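Local coordinates for serine racemase (Enterococcus faecalis, PDB 4ECL), which belongs to the alanine racemase family of two-domain racemases, pairing a TIM-barrel domain with a C-terminal domain built mainly of beta strands, at residues N15-N19 and D240-V244; L245-V251 and G330-I336; T272-L276 and V321-P325. All blocks are in the same frame, centred on the assembly; numbering follows the deposited sequence.

Interaction 1. Residues N15-N19 and D240-V244; sequences NLEHN and DLRPV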
loop_
_atom_site.group_PDB
_atom_site.type_symbol
_atom_site.label_atom_id
_atom_site.label_comp_id
_atom_site.label_asym_id
_atom_site.label_seq_id
_atom_site.Cartn_x
_atom_site.Cartn_y
_atom_site.Cartn_z
ATOM N N ASN A 15 -10.288 -21.394 -8.345
ATOM C CA ASN A 15 -10.554 -21.373 -6.921
ATOM C C ASN A 15 -11.632 -20.349 -6.568
ATOM O O ASN A 15 -12.457 -20.586 -5.684
ATOM C CB ASN A 15 -9.274 -21.076 -6.152
ATOM C CG ASN A 15 -8.525 -22.325 -5.771
ATOM O OD1 ASN A 15 -8.914 -23.439 -6.143
ATOM N ND2 ASN A 15 -7.438 -22.153 -5.018
ATOM N N LEU A 16 -11.619 -19.216 -7.267
ATOM C CA LEU A 16 -12.605 -18.156 -7.055
ATOM C C LEU A 16 -14.011 -18.634 -7.409
ATOM O O LEU A 16 -14.969 -18.360 -6.686
ATOM C CB LEU A 16 -12.260 -16.924 -7.892
ATOM C CG LEU A 16 -13.225 -15.729 -7.859
ATOM C CD1 LEU A 16 -13.284 -15.084 -6.485
ATOM C CD2 LEU A 16 -12.813 -14.700 -8.902
ATOM N N GLU A 17 -14.115 -19.332 -8.537
ATOM C CA GLU A 17 -15.369 -19.905 -9.006
ATOM C C GLU A 17 -15.870 -20.959 -8.025
ATOM O O GLU A 17 -17.071 -21.073 -7.781
ATOM C CB GLU A 17 -15.158 -20.533 -10.385
ATOM C CG GLU A 17 -16.415 -21.034 -11.078
ATOM C CD GLU A 17 -16.093 -21.662 -12.421
ATOM O OE1 GLU A 17 -14.905 -21.960 -12.653
ATOM O OE2 GLU A 17 -17.010 -21.844 -13.247
ATOM N N HIS A 18 -14.949 -21.751 -7.482
ATOM C CA HIS A 18 -15.321 -22.736 -6.473
ATOM C C HIS A 18 -15.918 -22.029 -5.272
ATOM O O HIS A 18 -16.927 -22.467 -4.719
ATOM C CB HIS A 18 -14.120 -23.580 -6.034
ATOM C CG HIS A 18 -14.371 -24.377 -4.790
ATOM N ND1 HIS A 18 -14.858 -25.668 -4.818
ATOM C CD2 HIS A 18 -14.215 -24.063 -3.480
ATOM C CE1 HIS A 18 -14.991 -26.114 -3.582
ATOM N NE2 HIS A 18 -14.603 -25.164 -2.751
ATOM N N ASN A 19 -15.294 -20.929 -4.865
ATOM C CA ASN A 19 -15.806 -20.171 -3.723
ATOM C C ASN A 19 -17.206 -19.621 -3.953
ATOM O O ASN A 19 -18.070 -19.729 -3.077
ATOM C CB ASN A 19 -14.835 -19.049 -3.331
ATOM C CG ASN A 19 -13.508 -19.591 -2.844
ATOM O OD1 ASN A 19 -13.414 -20.763 -2.461
ATOM N ND2 ASN A 19 -12.472 -18.750 -2.858
ATOM N N ASP A 240 -15.962 -25.135 2.481
ATOM C CA ASP A 240 -14.741 -25.507 1.791
ATOM C C ASP A 240 -14.340 -24.357 0.886
ATOM O O ASP A 240 -14.713 -24.322 -0.283
ATOM C CB ASP A 240 -14.970 -26.783 0.973
ATOM C CG ASP A 240 -13.713 -27.258 0.267
ATOM O OD1 ASP A 240 -12.604 -26.930 0.743
ATOM O OD2 ASP A 240 -13.835 -27.958 -0.762
ATOM N N LEU A 241 -13.597 -23.404 1.438
ATOM C CA LEU A 241 -13.162 -22.231 0.682
ATOM C C LEU A 241 -11.684 -22.359 0.301
ATOM O O LEU A 241 -10.863 -22.837 1.093
ATOM C CB LEU A 241 -13.407 -20.960 1.495
ATOM C CG LEU A 241 -14.877 -20.752 1.855
ATOM C CD1 LEU A 241 -15.025 -19.650 2.882
ATOM C CD2 LEU A 241 -15.683 -20.451 0.593
ATOM N N ARG A 242 -11.344 -21.960 -0.917
ATOM C CA ARG A 242 -9.984 -22.170 -1.398
ATOM C C ARG A 242 -9.302 -20.837 -1.740
ATOM O O ARG A 242 -9.926 -19.972 -2.347
ATOM C CB ARG A 242 -9.991 -23.124 -2.590
ATOM C CG ARG A 242 -10.579 -24.498 -2.237
ATOM C CD ARG A 242 -10.578 -25.465 -3.403
ATOM N NE ARG A 242 -11.234 -26.718 -3.037
ATOM C CZ ARG A 242 -11.802 -27.548 -3.905
ATOM N NH1 ARG A 242 -11.808 -27.264 -5.203
ATOM N NH2 ARG A 242 -12.378 -28.662 -3.471
ATOM N N PRO A 243 -8.019 -20.679 -1.354
ATOM C CA PRO A 243 -7.309 -19.401 -1.541
ATOM C C PRO A 243 -7.170 -19.032 -3.015
ATOM O O PRO A 243 -6.800 -19.873 -3.844
ATOM C CB PRO A 243 -5.925 -19.669 -0.933
ATOM C CG PRO A 243 -5.763 -21.162 -0.965
ATOM C CD PRO A 243 -7.153 -21.710 -0.756
ATOM N N VAL A 244 -7.484 -17.783 -3.328
ATOM C CA VAL A 244 -7.460 -17.298 -4.702
ATOM C C VAL A 244 -6.118 -16.649 -5.073
ATOM O O VAL A 244 -5.644 -16.775 -6.213
ATOM C CB VAL A 244 -8.614 -16.297 -4.937
ATOM C CG1 VAL A 244 -8.515 -15.651 -6.318
ATOM C CG2 VAL A 244 -9.964 -16.997 -4.758
HETATM O O HOH W 1 -10.843 -25.193 -6.611
#
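Asn15 opens the contact by sending its amide nitrogen ND2 to Pro243 O, 2.6 Å away; the acceptor lies in the amide plane, and the bond is nearly straight. The flat of the same amide rests against Arg242 CB, and its other end, OD1, accepts a hydrogen bond from a water that in turn accepts one from Arg242 NH1. Next along the helix, Leu16 adds apolar packing, Leu16 CB to Val244 CG2 at 3.9 Å, and also touches Tyr52 and Leu53 of helix 46-55. This is where helix 13-25, within the family's TIM-barrel range, packs against the extended chain leading into strand 245-257 of the mostly beta part. His18 does two jobs. Its CG stands anti to the backbone N (chi1 167°), which carries the ring out beside the 240-244 chain, and His18 NE2 donates in the ring plane to Asp240 O at 2.6 Å. Over one ring face lies the guanidinium of Arg242, stacked with centres 3.7 Å apart and planes at 10°; a salt bridge from Arg242 NH2 to Asp240 OD2, weak as a hydrogen bond, probably helps hold it there. Asn19 closes a ring of two hydrogen bonds with a single residue: Asn19 OD1 accepts from Arg242 N on an in-plane lone pair (2.8 Å), while ND2 donates to Arg242 O (2.9 Å) and also to Leu224 O.

Interaction 2. Residues L245-V251 and G330-I336; sequences LSLKAKV and GSIATLI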
loop_
_atom_site.group_PDB
_atom_site.type_symbol
_atom_site.label_atom_id
_atom_site.label_comp_id
_atom_site.label_asym_id
_atom_site.label_seq_id
_atom_site.Cartn_x
_atom_site.Cartn_y
_atom_site.Cartn_z
ATOM N N LEU A 245 -5.507 -15.962 -4.107
ATOM C CA LEU A 245 -4.315 -15.163 -4.392
ATOM C C LEU A 245 -2.998 -15.849 -4.056
ATOM O O LEU A 245 -2.838 -16.418 -2.976
ATOM C CB LEU A 245 -4.392 -13.821 -3.651
ATOM C CG LEU A 245 -3.249 -12.812 -3.814
ATOM C CD1 LEU A 245 -3.790 -11.390 -3.726
ATOM C CD2 LEU A 245 -2.157 -13.028 -2.756
ATOM N N SER A 246 -2.039 -15.753 -4.972
ATOM C CA SER A 246 -0.655 -16.073 -4.652
ATOM C C SER A 246 0.227 -14.865 -4.902
ATOM O O SER A 246 -0.052 -14.077 -5.803
ATOM C CB SER A 246 -0.156 -17.235 -5.509
ATOM O OG SER A 246 -0.695 -18.446 -5.041
ATOM N N LEU A 247 1.290 -14.737 -4.113
ATOM C CA LEU A 247 2.299 -13.685 -4.306
ATOM C C LEU A 247 3.671 -14.289 -4.624
ATOM O O LEU A 247 4.203 -15.097 -3.849
ATOM C CB LEU A 247 2.401 -12.805 -3.066
ATOM C CG LEU A 247 3.480 -11.708 -3.060
ATOM C CD1 LEU A 247 3.232 -10.668 -4.139
ATOM C CD2 LEU A 247 3.574 -11.064 -1.686
ATOM N N LYS A 248 4.248 -13.880 -5.754
ATOM C CA LYS A 248 5.442 -14.540 -6.294
ATOM C C LYS A 248 6.529 -13.531 -6.645
ATOM O O LYS A 248 6.239 -12.369 -6.924
ATOM C CB LYS A 248 5.097 -15.305 -7.567
ATOM C CG LYS A 248 3.911 -16.231 -7.470
ATOM C CD LYS A 248 4.299 -17.592 -6.954
ATOM C CE LYS A 248 3.144 -18.559 -7.143
ATOM N NZ LYS A 248 3.487 -19.951 -6.768
ATOM N N ALA A 249 7.778 -13.989 -6.651
ATOM C CA ALA A 249 8.897 -13.143 -7.074
ATOM C C ALA A 249 10.072 -13.999 -7.539
ATOM O O ALA A 249 10.334 -15.059 -6.964
ATOM C CB ALA A 249 9.322 -12.195 -5.946
ATOM N N LYS A 250 10.765 -13.546 -8.583
ATOM C CA LYS A 250 11.894 -14.294 -9.148
ATOM C C LYS A 250 13.258 -13.828 -8.652
ATOM O O LYS A 250 13.555 -12.634 -8.683
ATOM C CB LYS A 250 11.841 -14.266 -10.681
ATOM C CG LYS A 250 10.784 -15.233 -11.229
ATOM C CD LYS A 250 10.527 -15.024 -12.705
ATOM C CE LYS A 250 9.400 -15.922 -13.192
ATOM N NZ LYS A 250 9.166 -15.750 -14.652
ATOM N N VAL A 251 14.075 -14.783 -8.197
ATOM C CA VAL A 251 15.438 -14.510 -7.735
ATOM C C VAL A 251 16.262 -13.774 -8.793
ATOM O O VAL A 251 16.289 -14.161 -9.960
ATOM C CB VAL A 251 16.198 -15.817 -7.384
ATOM C CG1 VAL A 251 17.599 -15.496 -6.921
ATOM C CG2 VAL A 251 15.445 -16.629 -6.326
ATOM N N GLY A 330 16.152 -16.499 -11.573
ATOM C CA GLY A 330 14.940 -16.835 -12.286
ATOM C C GLY A 330 14.047 -17.786 -11.516
ATOM O O GLY A 330 12.902 -17.988 -11.897
ATOM N N SER A 331 14.566 -18.379 -10.444
ATOM C CA SER A 331 13.753 -19.263 -9.611
ATOM C C SER A 331 12.615 -18.478 -8.990
ATOM O O SER A 331 12.798 -17.350 -8.523
ATOM C CB SER A 331 14.577 -19.924 -8.505
ATOM O OG SER A 331 15.439 -20.913 -9.037
ATOM N N ILE A 332 11.440 -19.093 -8.999
ATOM C CA ILE A 332 10.248 -18.492 -8.453
ATOM C C ILE A 332 10.182 -18.707 -6.950
ATOM O O ILE A 332 10.193 -19.836 -6.472
ATOM C CB ILE A 332 8.999 -19.069 -9.120
ATOM C CG1 ILE A 332 8.974 -18.656 -10.591
ATOM C CG2 ILE A 332 7.734 -18.560 -8.424
ATOM C CD1 ILE A 332 8.029 -19.476 -11.433
ATOM N N ALA A 333 10.121 -17.605 -6.212
ATOM C CA ALA A 333 9.847 -17.655 -4.785
ATOM C C ALA A 333 8.355 -17.384 -4.546
ATOM O O ALA A 333 7.785 -16.450 -5.110
ATOM C CB ALA A 333 10.689 -16.619 -4.046
ATOM N N THR A 334 7.742 -18.197 -3.694
ATOM C CA THR A 334 6.338 -18.043 -3.342
ATOM C C THR A 334 6.257 -17.410 -1.955
ATOM O O THR A 334 6.658 -18.025 -0.965
ATOM C CB THR A 334 5.639 -19.417 -3.378
ATOM O OG1 THR A 334 5.625 -19.887 -4.729
ATOM C CG2 THR A 334 4.209 -19.332 -2.874
ATOM N N LEU A 335 5.789 -16.168 -1.887
ATOM C CA LEU A 335 5.699 -15.465 -0.611
ATOM C C LEU A 335 4.334 -15.688 0.028
ATOM O O LEU A 335 4.176 -15.630 1.252
ATOM C CB LEU A 335 5.961 -13.962 -0.791
ATOM C CG LEU A 335 7.353 -13.576 -1.297
ATOM C CD1 LEU A 335 7.443 -13.651 -2.829
ATOM C CD2 LEU A 335 7.757 -12.192 -0.796
ATOM N N ILE A 336 3.346 -15.924 -0.823
ATOM C CA ILE A 336 2.016 -16.317 -0.383
ATOM C C ILE A 336 1.555 -17.333 -1.399
ATOM O O ILE A 336 1.589 -17.050 -2.600
ATOM C CB ILE A 336 1.014 -15.138 -0.401
ATOM C CG1 ILE A 336 1.369 -14.088 0.654
ATOM C CG2 ILE A 336 -0.412 -15.647 -0.157
ATOM C CD1 ILE A 336 0.492 -12.842 0.595
#
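Leu247 O is gripped by two backbone donors at once. Leu335 N reaches Leu247 O at 2.7 Å, almost end-on to the carbonyl, and Ile336 N reaches the same oxygen at 3.3 Å on an in-plane lone pair; the carbonyl of Ile336 answers by accepting from Leu247 N. Past this point the register has slipped by one residue and the ladder runs regularly, with Ala249 and Ala333 as a hydrogen-bonded pair, then Val251 N to Ser331 O and Gly330 N to Val251 O. On the face of Leu247 and Ala249 the packing is apolar: Leu247 CB meets Ile336 CB at 3.8 Å, and Leu335 CD1 reaches Ala249 CB at 3.9 Å. Phe288 touches both Leu247 and Leu335 here. The other face carries the lysines. Lys248 bends at its second torsion (chi2 -86°), which swings the chain alongside Thr334 and brings Lys248 NZ to Thr334 OG1 at 3.0 Å, while CD brushes Ile332 CG2. Lys250 stays extended beyond CG and runs beside Ile332, Lys250 CE against Ile332 CG1 at 3.8 Å, before NZ makes a weak hydrogen bond to Thr4 O. Tyr8 of strand 7-11, on the other edge of strand 245-257, packs on Lys248 and Ile332. Two consecutive residues, Leu335 and Ile336, set against the single Leu247 make a classic beta bulge, here in an antiparallel pairing of the sheet of the C-terminal domain.

Interaction 3. Residues T272-L276 and V321-P325; sequences TRDSL and VTDIP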
loop_
_atom_site.group_PDB
_atom_site.type_symbol
_atom_site.label_atom_id
_atom_site.label_comp_id
_atom_site.label_asym_id
_atom_site.label_seq_id
_atom_site.Cartn_x
_atom_site.Cartn_y
_atom_site.Cartn_z
ATOM N N THR A 272 25.758 -17.657 10.795
ATOM C CA THR A 272 26.385 -18.545 11.765
ATOM C C THR A 272 27.172 -19.608 11.023
ATOM O O THR A 272 27.779 -20.497 11.626
ATOM C CB THR A 272 25.336 -19.261 12.620
ATOM O OG1 THR A 272 24.917 -20.452 11.947
ATOM C CG2 THR A 272 24.134 -18.362 12.854
ATOM N N ARG A 273 27.142 -19.509 9.700
ATOM C CA ARG A 273 27.836 -20.450 8.835
ATOM C C ARG A 273 28.012 -19.818 7.461
ATOM O O ARG A 273 27.435 -18.763 7.179
ATOM C CB ARG A 273 27.027 -21.738 8.714
ATOM C CG ARG A 273 25.635 -21.546 8.118
ATOM C CD ARG A 273 24.880 -22.865 8.100
ATOM N NE ARG A 273 23.634 -22.789 7.345
ATOM C CZ ARG A 273 22.819 -23.822 7.153
ATOM N NH1 ARG A 273 23.122 -25.008 7.667
ATOM N NH2 ARG A 273 21.704 -23.670 6.451
ATOM N N ASP A 274 28.808 -20.453 6.608
ATOM C CA ASP A 274 28.931 -19.990 5.231
ATOM C C ASP A 274 27.600 -20.212 4.534
ATOM O O ASP A 274 27.072 -21.327 4.522
ATOM C CB ASP A 274 30.055 -20.722 4.503
ATOM C CG ASP A 274 31.426 -20.283 4.967
ATOM O OD1 ASP A 274 31.523 -19.705 6.073
ATOM O OD2 ASP A 274 32.405 -20.519 4.229
ATOM N N SER A 275 27.053 -19.149 3.960
ATOM C CA SER A 275 25.674 -19.194 3.503
ATOM C C SER A 275 25.489 -18.808 2.044
ATOM O O SER A 275 26.361 -18.191 1.422
ATOM C CB SER A 275 24.799 -18.292 4.381
ATOM O OG SER A 275 24.874 -18.677 5.742
ATOM N N LEU A 276 24.334 -19.190 1.512
ATOM C CA LEU A 276 23.887 -18.734 0.210
ATOM C C LEU A 276 22.656 -17.857 0.400
ATOM O O LEU A 276 21.703 -18.243 1.091
ATOM C CB LEU A 276 23.542 -19.918 -0.686
ATOM C CG LEU A 276 24.732 -20.622 -1.324
ATOM C CD1 LEU A 276 24.263 -21.878 -2.058
ATOM C CD2 LEU A 276 25.439 -19.669 -2.267
ATOM N N VAL A 321 19.080 -19.470 1.262
ATOM C CA VAL A 321 18.901 -20.690 0.467
ATOM C C VAL A 321 20.049 -21.677 0.653
ATOM O O VAL A 321 20.280 -22.542 -0.196
ATOM C CB VAL A 321 18.673 -20.382 -1.032
ATOM C CG1 VAL A 321 17.334 -19.666 -1.220
ATOM C CG2 VAL A 321 19.807 -19.546 -1.593
ATOM N N THR A 322 20.746 -21.547 1.781
ATOM C CA THR A 322 21.878 -22.407 2.111
ATOM C C THR A 322 21.545 -23.900 1.976
ATOM O O THR A 322 22.387 -24.697 1.559
ATOM C CB THR A 322 22.411 -22.116 3.535
ATOM O OG1 THR A 322 22.647 -20.711 3.686
ATOM C CG2 THR A 322 23.720 -22.870 3.790
ATOM N N ASP A 323 20.312 -24.271 2.306
ATOM C CA ASP A 323 19.911 -25.674 2.262
ATOM C C ASP A 323 18.961 -25.994 1.105
ATOM O O ASP A 323 18.186 -26.948 1.182
ATOM C CB ASP A 323 19.258 -26.090 3.585
ATOM C CG ASP A 323 20.109 -25.749 4.794
ATOM O OD1 ASP A 323 21.336 -25.607 4.643
ATOM O OD2 ASP A 323 19.546 -25.617 5.902
ATOM N N ILE A 324 19.010 -25.197 0.041
ATOM C CA ILE A 324 18.168 -25.448 -1.128
ATOM C C ILE A 324 19.007 -25.378 -2.399
ATOM O O ILE A 324 19.211 -24.301 -2.952
ATOM C CB ILE A 324 17.011 -24.421 -1.253
ATOM C CG1 ILE A 324 16.346 -24.157 0.105
ATOM C CG2 ILE A 324 15.993 -24.897 -2.287
ATOM C CD1 ILE A 324 15.304 -23.043 0.081
ATOM N N PRO A 325 19.513 -26.527 -2.865
ATOM C CA PRO A 325 20.432 -26.455 -4.014
ATOM C C PRO A 325 19.749 -26.015 -5.314
ATOM O O PRO A 325 20.392 -25.396 -6.165
ATOM C CB PRO A 325 21.001 -27.878 -4.124
ATOM C CG PRO A 325 20.113 -28.735 -3.296
ATOM C CD PRO A 325 19.434 -27.869 -2.271
#
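The start of strand 275-280 meets a type I beta turn from Val321 to Ile324, with Val321 N donating to Leu276 O at 2.9 Å and Leu276 and Thr322 facing each other at a CA separation of 4.6 Å. A side chain takes the next bond: Thr322 OG1 accepts from Leu276 N at 3.1 Å along a fairly straight N-H (161°). The same hydroxyl oxygen is hydrogen-bonded to Asp320 OD1, just before the turn, and Ser275 CB lies 3.3 Å from Thr322 OG1. Thr322 places OG1 beside its own backbone N (chi1 -51°), which leaves CG2 on the side of Arg273, where this methyl of Thr322 sits over one face of the guanidinium, 3.6 Å from Arg273 NE. Arg273 reaches this spot with an extended chain, approaching Thr322 from the opposite direction. Arg273 NH2 then forms a salt bridge with Asp323: Asp323 OD2 at 3.0 Å lies in the guanidinium plane and is met on its syn side, whereas the closer OD1 makes only a weak, poorly angled bond. The carboxylate stands nearly perpendicular to the guanidinium, with 82° between their planes. Back on the strand side, Ser275 OG donates to Arg273 O, tying the chain just ahead of the strand. Leu276 CB packs on Val321 CG2 at 3.9 Å. Strand 245-257 flanks the other side of strand 275-280, where Ile257 bonds to the backbone of Ser275 and Ile254 and Lys256 touch Leu276; at the end of the turn, Ile324 packs on Arg304 and Ala306 of strand 304-309.

In the fold
The 240-244 segment of interaction 1 runs straight into the 245-251 segment of interaction 2, yet the two centres lie 20 Å apart. Interaction 1 joins helix 13-25 to the chain that leads into strand 245-257. Interactions 2 and 3 both reach one mixed sheet, where strands 245-257 and 275-280 are neighbours; their centres are 19 Å apart and their nearest atoms about 6 Å. In sequence, interaction 3 is nested inside the loop that interaction 2 closes. The centres of interactions 1 and 3 are 36 Å apart, and the three contacts lie 14, 21 and 37 Å from the chain's centre, so the series runs outward.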